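Local coordinates for protein similar to yteR (Bacilus subtilis) (Clostridium acetobutylicum, PDB 4WU0) that probably hydrolyses unsaturated rhamnogalacturonan fragments of pectin, as a glycoside hydrolase of family 105 related to YteR, at residues V116-H119 and K120-Y123. Residues are numbered along the deposited sequence; the frame is centred on the assembly and turned at random.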
ATOM      1  N   VAL A 116      16.767   8.284   2.968  1.00 17.68           N
ATOM      2  CA  VAL A 116      15.566   7.563   2.562  1.00 17.71           C
ATOM      3  C   VAL A 116      15.957   6.457   1.586  1.00 16.01           C
ATOM      4  O   VAL A 116      16.781   6.668   0.699  1.00 16.47           O
ATOM      5  CB  VAL A 116      14.547   8.509   1.899  1.00 18.01           C
ATOM      6  CG1 VAL A 116      13.291   7.783   1.527  1.00 15.93           C
ATOM      7  CG2 VAL A 116      14.259   9.705   2.822  1.00 19.80           C
ATOM      8  N   PHE A 117      15.395   5.271   1.751  1.00 15.27           N
ATOM      9  CA  PHE A 117      15.652   4.182   0.806  1.00 14.85           C
ATOM     10  C   PHE A 117      15.351   4.615  -0.646  1.00 15.00           C
ATOM     11  O   PHE A 117      14.259   5.128  -0.947  1.00 16.51           O
ATOM     12  CB  PHE A 117      14.743   2.987   1.106  1.00 13.99           C
ATOM     13  CG  PHE A 117      14.939   2.355   2.470  1.00 15.02           C
ATOM     14  CD1 PHE A 117      16.204   2.043   2.950  1.00 16.73           C
ATOM     15  CD2 PHE A 117      13.837   2.022   3.239  1.00 18.14           C
ATOM     16  CE1 PHE A 117      16.360   1.436   4.199  1.00 19.02           C
ATOM     17  CE2 PHE A 117      13.977   1.411   4.470  1.00 22.75           C
ATOM     18  CZ  PHE A 117      15.241   1.118   4.952  1.00 17.88           C
ATOM     19  N   TRP A 118      16.283   4.357  -1.544  1.00 14.77           N
ATOM     20  CA  TRP A 118      15.978   4.368  -2.964  1.00 14.62           C
ATOM     21  C   TRP A 118      14.857   3.359  -3.250  1.00 16.03           C
ATOM     22  O   TRP A 118      14.801   2.280  -2.669  1.00 15.28           O
ATOM     23  CB  TRP A 118      17.170   3.905  -3.792  1.00 15.37           C
ATOM     24  CG  TRP A 118      18.353   4.800  -3.823  1.00 17.12           C
ATOM     25  CD1 TRP A 118      18.508   6.010  -3.198  1.00 17.35           C
ATOM     26  CD2 TRP A 118      19.562   4.567  -4.551  1.00 17.59           C
ATOM     27  NE1 TRP A 118      19.745   6.538  -3.494  1.00 18.54           N
ATOM     28  CE2 TRP A 118      20.420   5.662  -4.305  1.00 18.54           C
ATOM     29  CE3 TRP A 118      20.012   3.523  -5.368  1.00 19.54           C
ATOM     30  CZ2 TRP A 118      21.683   5.759  -4.876  1.00 19.61           C
ATOM     31  CZ3 TRP A 118      21.276   3.611  -5.927  1.00 22.27           C
ATOM     32  CH2 TRP A 118      22.101   4.719  -5.673  1.00 22.35           C
ATOM     33  N   HIS A 119      13.982   3.704  -4.174  1.00 15.95           N
ATOM     34  CA  HIS A 119      12.903   2.800  -4.534  1.00 14.03           C
ATOM     35  C   HIS A 119      13.448   1.428  -5.023  1.00 14.76           C
ATOM     36  O   HIS A 119      12.971   0.356  -4.589  1.00 14.46           O
ATOM     37  CB  HIS A 119      12.018   3.435  -5.590  1.00 13.21           C
ATOM     38  CG  HIS A 119      10.750   2.683  -5.775  1.00 14.78           C
ATOM     39  ND1 HIS A 119       9.858   2.510  -4.737  1.00 15.37           N
ATOM     40  CD2 HIS A 119      10.257   1.994  -6.828  1.00 17.97           C
ATOM     41  CE1 HIS A 119       8.860   1.752  -5.151  1.00 12.43           C
ATOM     42  NE2 HIS A 119       9.078   1.430  -6.415  1.00 15.76           N
ATOM     43  N   LYS A 120      14.438   1.450  -5.914  1.00 14.87           N
ATOM     44  CA  LYS A 120      15.130   0.239  -6.331  1.00 14.88           C
ATOM     45  C   LYS A 120      16.548   0.622  -6.736  1.00 15.71           C
ATOM     46  O   LYS A 120      16.819   1.784  -7.058  1.00 16.79           O
ATOM     47  CB  LYS A 120      14.493  -0.442  -7.553  1.00 14.99           C
ATOM     48  CG  LYS A 120      13.009  -0.764  -7.437  1.00 14.38           C
ATOM     49  CD  LYS A 120      12.510  -1.541  -8.660  1.00 15.99           C
ATOM     50  CE  LYS A 120      11.011  -1.776  -8.581  1.00 15.25           C
ATOM     51  NZ  LYS A 120      10.543  -2.546  -9.753  1.00 19.29           N
ATOM     52  N   ASN A 121      17.445  -0.350  -6.772  1.00 18.10           N
ATOM     53  CA  ASN A 121      18.790  -0.089  -7.294  1.00 17.32           C
ATOM     54  C   ASN A 121      18.741   0.493  -8.715  1.00 18.95           C
ATOM     55  O   ASN A 121      19.580   1.344  -9.069  1.00 19.98           O
ATOM     56  CB  ASN A 121      19.637  -1.374  -7.275  1.00 18.08           C
ATOM     57  CG  ASN A 121      21.021  -1.176  -6.676  1.00 31.82           C
ATOM     58  OD1 ASN A 121      21.319  -0.166  -6.031  1.00 24.69           O
ATOM     59  ND2 ASN A 121      21.875  -2.168  -6.872  1.00 33.24           N
ATOM     60  N   ILE A 122      17.757   0.072  -9.519  1.00 18.65           N
ATOM     61  CA  ILE A 122      17.652   0.564 -10.900  1.00 19.34           C
ATOM     62  C   ILE A 122      17.035   1.959 -10.981  1.00 18.44           C
ATOM     63  O   ILE A 122      16.977   2.554 -12.068  1.00 20.36           O
ATOM     64  CB  ILE A 122      16.834  -0.373 -11.834  1.00 19.65           C
ATOM     65  CG1 ILE A 122      15.420  -0.566 -11.295  1.00 18.94           C
ATOM     66  CG2 ILE A 122      17.566  -1.696 -12.059  1.00 21.06           C
ATOM     67  CD1 ILE A 122      14.506  -1.248 -12.286  1.00 24.00           C
ATOM     68  N   TYR A 123      16.605   2.477  -9.830  1.00 17.56           N
ATOM     69  CA  TYR A 123      16.052   3.830  -9.728  1.00 16.67           C
ATOM     70  C   TYR A 123      16.854   4.676  -8.740  1.00 17.01           C
ATOM     71  O   TYR A 123      16.358   5.124  -7.698  1.00 17.36           O
ATOM     72  CB  TYR A 123      14.578   3.774  -9.324  1.00 16.34           C
ATOM     73  CG  TYR A 123      13.693   3.061 -10.324  1.00 15.22           C
ATOM     74  CD1 TYR A 123      13.735   3.390 -11.677  1.00 19.71           C
ATOM     75  CD2 TYR A 123      12.841   2.055  -9.923  1.00 17.19           C
ATOM     76  CE1 TYR A 123      12.933   2.730 -12.605  1.00 20.88           C
ATOM     77  CE2 TYR A 123      12.036   1.377 -10.848  1.00 20.55           C
ATOM     78  CZ  TYR A 123      12.090   1.725 -12.179  1.00 21.47           C
ATOM     79  OH  TYR A 123      11.290   1.057 -13.080  1.00 22.91           O
TER
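The side chains of His119 and Tyr123 run next to each other in the same direction, CD2 of His119 lying 4.0 Å from CD2 of Tyr123. The tyrosine carbon comes in at the edge of the imidazole, near its plane, so the two rings are neighbours and not a stacked pair. With CG of His119 anti to the backbone N (chi1 -168°), the imidazole runs alongside the lysine chain, and its CD2 lies 3.9 Å from CG of Lys120. Flat rings suit both places because Trp128 joins them: it stacks on His119 and meets the Tyr123 ring with the planes inclined. Over the centre of the Tyr123 ring, CG1 of Ile122 sits 3.8 Å above the plane, an aliphatic branch well matched to an aromatic face.

The backbone bends here in a type I beta turn from Lys120 to Tyr123, closed by the hydrogen bond from Tyr123 N to Lys120 O (2.9 Å). This turn belongs to the loop that joins helix 93-108 to strand 126-128 in the (alpha/alpha)6 barrel of the six-hairpin glycosidase clan. Backbone bonds of His119 to Ile74 and of Asn121 to Tyr72 tie the loop to a neighbouring one.

On another flank of the turn, the six-membered part of the Trp118 indole, through CE3 and CZ3, meets the side-chain oxygen of Asn121 and the backbone oxygen of Lys120 in van der Waals contact. OD1 of Asn121 lies 3.8 Å from CZ3 of Trp118 in an oblique approach, amide and ring planes 41° apart. Nearer the backbone, CB of Trp118 is 3.9 Å from O of Lys120. His125 adds an edge-to-face ring contact to the indole. Lys120 combines a long aliphatic stem beside His119 with an amino group that its extended chain carries past the imidazole, NZ standing 5.4 Å from NE2 of His119 and not in contact with it.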